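Local coordinates for protein 2-ON-2 hemoglobin (Agrobacterium tumefaciens, PDB 2XYK) that binds heme as a group II truncated (2/2) hemoglobin and probably binds and carries oxygen, at residues D30-A35 with L94-R99. Numbering follows the deposited sequence.
Sequences DTLPEA and LLCFRR
Residues 30-35 carry the chain out of helix 14-31: Leu32 is the first to leave helical angles, Pro33 and Glu34 make a short 3-10 turn, and Ala35 takes the N-cap position of helix 36-41. Ala35 N donates to Leu32 O (3.1 Å) and closes this turn. Residues 94-99 are a regular piece of helix 87-104, and the closest pair of CA atoms across the two is Ala35 and Cys96, 7.4 Å apart. No hydrogen bond crosses between them. Between the two buried residues, Ala35 CB meets Cys96 SG at 3.4 Å, a tight approach; SG stands anti to the Cys96 carbonyl carbon, and the Cys96 side chain also touches Phe25 of helix 14-31. In the truncated-hemoglobin fold, the corner between helices 14-31 and 36-41 is thus set against helix 87-104, with the Cys96 side chain still about 10 Å from the heme. Leu32 divides its two methyls: CD1 lies 4.1 Å from Leu95 CD2, while CD2 meets Arg99 NH1 at 3.7 Å, oblique to the guanidinium. Leu95, its CG anti to the backbone N (chi1 170°), also brings CD2 to Glu34 CG (3.6 Å), the two chains crossing almost at right angles. Glu34 bends at chi2, leaving OE2 5.6 Å from Arg99 NH1, where opposite charges may attract without pairing. The Arg99 chain, extended from CG to NE, makes a salt bridge from NE to Glu103 farther along the same helix.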
ATOM      1  N   ASP A  30      -8.633  -9.360  -4.107  1.00  9.98           N
ATOM      2  CA  ASP A  30      -9.895  -9.752  -4.708  1.00 10.24           C
ATOM      3  C   ASP A  30      -9.969 -11.234  -5.118  1.00 10.85           C
ATOM      4  O   ASP A  30     -11.070 -11.765  -5.305  1.00 11.56           O
ATOM      5  CB  ASP A  30     -10.190  -8.841  -5.909  1.00  9.68           C
ATOM      6  CG  ASP A  30     -11.683  -8.735  -6.204  1.00 12.85           C
ATOM      7  OD1 ASP A  30     -12.507  -8.849  -5.259  1.00 10.91           O
ATOM      8  OD2 ASP A  30     -12.036  -8.553  -7.385  1.00 18.71           O
ATOM      9  N   THR A  31      -8.812 -11.890  -5.274  1.00 10.48           N
ATOM     10  CA  THR A  31      -8.768 -13.226  -5.885  1.00 10.84           C
ATOM     11  C   THR A  31      -8.254 -14.327  -4.969  1.00 10.47           C
ATOM     12  O   THR A  31      -8.600 -15.486  -5.181  1.00 10.21           O
ATOM     13  CB  THR A  31      -7.982 -13.287  -7.247  1.00 10.54           C
ATOM     14  OG1 THR A  31      -6.605 -13.012  -7.022  1.00 13.61           O
ATOM     15  CG2 THR A  31      -8.548 -12.312  -8.282  1.00 11.13           C
ATOM     16  N   LEU A  32      -7.451 -13.968  -3.959  1.00 10.10           N
ATOM     17  CA  LEU A  32      -6.966 -14.954  -2.988  1.00 11.20           C
ATOM     18  C   LEU A  32      -8.022 -15.240  -1.929  1.00 11.50           C
ATOM     19  O   LEU A  32      -8.509 -14.306  -1.271  1.00 10.10           O
ATOM     20  CB  LEU A  32      -5.687 -14.487  -2.283  1.00 11.02           C
ATOM     21  CG  LEU A  32      -4.371 -14.281  -3.046  1.00 12.04           C
ATOM     22  CD1 LEU A  32      -3.301 -13.863  -2.062  1.00 11.64           C
ATOM     23  CD2 LEU A  32      -3.917 -15.538  -3.822  1.00 14.18           C
ATOM     24  N   PRO A  33      -8.392 -16.531  -1.768  1.00 12.74           N
ATOM     25  CA  PRO A  33      -9.312 -16.916  -0.682  1.00 13.56           C
ATOM     26  C   PRO A  33      -8.755 -16.605   0.730  1.00 13.67           C
ATOM     27  O   PRO A  33      -9.528 -16.315   1.653  1.00 13.13           O
ATOM     28  CB  PRO A  33      -9.490 -18.433  -0.875  1.00 14.35           C
ATOM     29  CG  PRO A  33      -9.024 -18.718  -2.292  1.00 15.07           C
ATOM     30  CD  PRO A  33      -7.999 -17.677  -2.619  1.00 12.33           C
ATOM     31  N   GLU A  34      -7.437 -16.658   0.893  1.00 13.21           N
ATOM     32  CA  GLU A  34      -6.816 -16.328   2.168  1.00 14.12           C
ATOM     33  C   GLU A  34      -6.903 -14.837   2.546  1.00 12.86           C
ATOM     34  O   GLU A  34      -6.573 -14.483   3.654  1.00 12.78           O
ATOM     35  CB  GLU A  34      -5.347 -16.820   2.247  1.00 14.68           C
ATOM     36  CG  GLU A  34      -4.502 -16.694   0.973  1.00 19.84           C
ATOM     37  CD  GLU A  34      -4.870 -17.730  -0.102  1.00 23.99           C
ATOM     38  OE1 GLU A  34      -5.346 -18.846   0.220  1.00 29.00           O
ATOM     39  OE2 GLU A  34      -4.690 -17.417  -1.278  1.00 27.54           O
ATOM     40  N   ALA A  35      -7.317 -13.977   1.608  1.00 11.51           N
ATOM     41  CA  ALA A  35      -7.407 -12.544   1.856  1.00 10.34           C
ATOM     42  C   ALA A  35      -8.854 -12.090   1.992  1.00  9.79           C
ATOM     43  O   ALA A  35      -9.139 -10.888   2.021  1.00  9.69           O
ATOM     44  CB  ALA A  35      -6.666 -11.753   0.763  1.00  9.68           C
ATOM     45  N   LEU A  94      -1.257  -7.462   4.777  1.00  6.30           N
ATOM     46  CA  LEU A  94       0.199  -7.660   4.705  1.00  5.91           C
ATOM     47  C   LEU A  94       0.577  -8.810   3.768  1.00  6.82           C
ATOM     48  O   LEU A  94       1.573  -8.734   3.046  1.00  6.25           O
ATOM     49  CB  LEU A  94       0.768  -7.887   6.114  1.00  5.42           C
ATOM     50  CG  LEU A  94       0.800  -6.639   7.013  1.00  5.67           C
ATOM     51  CD1 LEU A  94       1.008  -7.070   8.474  1.00  5.72           C
ATOM     52  CD2 LEU A  94       1.938  -5.650   6.519  1.00  3.56           C
ATOM     53  N   LEU A  95      -0.226  -9.874   3.773  1.00  8.08           N
ATOM     54  CA  LEU A  95      -0.032 -10.962   2.811  1.00  8.32           C
ATOM     55  C   LEU A  95      -0.013 -10.449   1.375  1.00  7.28           C
ATOM     56  O   LEU A  95       0.913 -10.769   0.611  1.00  8.61           O
ATOM     57  CB  LEU A  95      -1.114 -12.038   2.975  1.00  9.23           C
ATOM     58  CG  LEU A  95      -1.201 -13.121   1.894  1.00  9.84           C
ATOM     59  CD1 LEU A  95      -0.038 -14.125   2.058  1.00 14.91           C
ATOM     60  CD2 LEU A  95      -2.514 -13.816   1.974  1.00  9.45           C
ATOM     61  N   CYS A  96      -1.034  -9.679   1.004  1.00  7.35           N
ATOM     62  CA  CYS A  96      -1.202  -9.193  -0.380  1.00  7.27           C
ATOM     63  C   CYS A  96      -0.153  -8.135  -0.733  1.00  7.26           C
ATOM     64  O   CYS A  96       0.397  -8.137  -1.836  1.00  8.08           O
ATOM     65  CB  CYS A  96      -2.639  -8.670  -0.626  1.00  7.89           C
ATOM     66  SG  CYS A  96      -3.992  -9.888  -0.262  1.00  7.85           S
ATOM     67  N   PHE A  97       0.141  -7.235   0.200  1.00  7.00           N
ATOM     68  CA  PHE A  97       1.157  -6.198  -0.061  1.00  8.19           C
ATOM     69  C   PHE A  97       2.547  -6.815  -0.252  1.00  7.69           C
ATOM     70  O   PHE A  97       3.279  -6.374  -1.118  1.00  7.09           O
ATOM     71  CB  PHE A  97       1.203  -5.111   1.026  1.00  6.84           C
ATOM     72  CG  PHE A  97       2.006  -3.891   0.619  1.00 11.39           C
ATOM     73  CD1 PHE A  97       1.428  -2.894  -0.180  1.00 13.04           C
ATOM     74  CD2 PHE A  97       3.347  -3.757   0.996  1.00 10.00           C
ATOM     75  CE1 PHE A  97       2.183  -1.774  -0.583  1.00 14.90           C
ATOM     76  CE2 PHE A  97       4.097  -2.639   0.607  1.00 10.44           C
ATOM     77  CZ  PHE A  97       3.520  -1.653  -0.183  1.00 10.97           C
ATOM     78  N   ARG A  98       2.896  -7.814   0.564  1.00  8.49           N
ATOM     79  CA  ARG A  98       4.185  -8.505   0.425  1.00 10.22           C
ATOM     80  C   ARG A  98       4.321  -9.157  -0.936  1.00  9.94           C
ATOM     81  O   ARG A  98       5.321  -8.955  -1.615  1.00 10.30           O
ATOM     82  CB  ARG A  98       4.369  -9.562   1.518  1.00 10.63           C
ATOM     83  CG  ARG A  98       5.835 -10.033   1.707  1.00 12.92           C
ATOM     84  CD  ARG A  98       5.961 -10.774   3.046  1.00 17.77           C
ATOM     85  NE  ARG A  98       7.007 -11.799   3.046  1.00 23.99           N
ATOM     86  N   ARG A  99       3.313  -9.943  -1.325  1.00  9.75           N
ATOM     87  CA  ARG A  99       3.323 -10.636  -2.609  1.00 10.73           C
ATOM     88  C   ARG A  99       3.287  -9.684  -3.797  1.00 10.44           C
ATOM     89  O   ARG A  99       3.928  -9.954  -4.817  1.00  9.91           O
ATOM     90  CB  ARG A  99       2.150 -11.626  -2.724  1.00 10.86           C
ATOM     91  CG  ARG A  99       2.277 -12.545  -3.920  1.00 14.48           C
ATOM     92  CD  ARG A  99       1.504 -13.854  -3.782  1.00 17.89           C
ATOM     93  NE  ARG A  99       1.245 -14.389  -5.120  1.00 21.28           N
ATOM     94  CZ  ARG A  99       0.417 -15.399  -5.404  1.00 24.12           C
ATOM     95  NH1 ARG A  99      -0.271 -16.024  -4.444  1.00 22.23           N
ATOM     96  NH2 ARG A  99       0.263 -15.781  -6.671  1.00 26.45           N
TER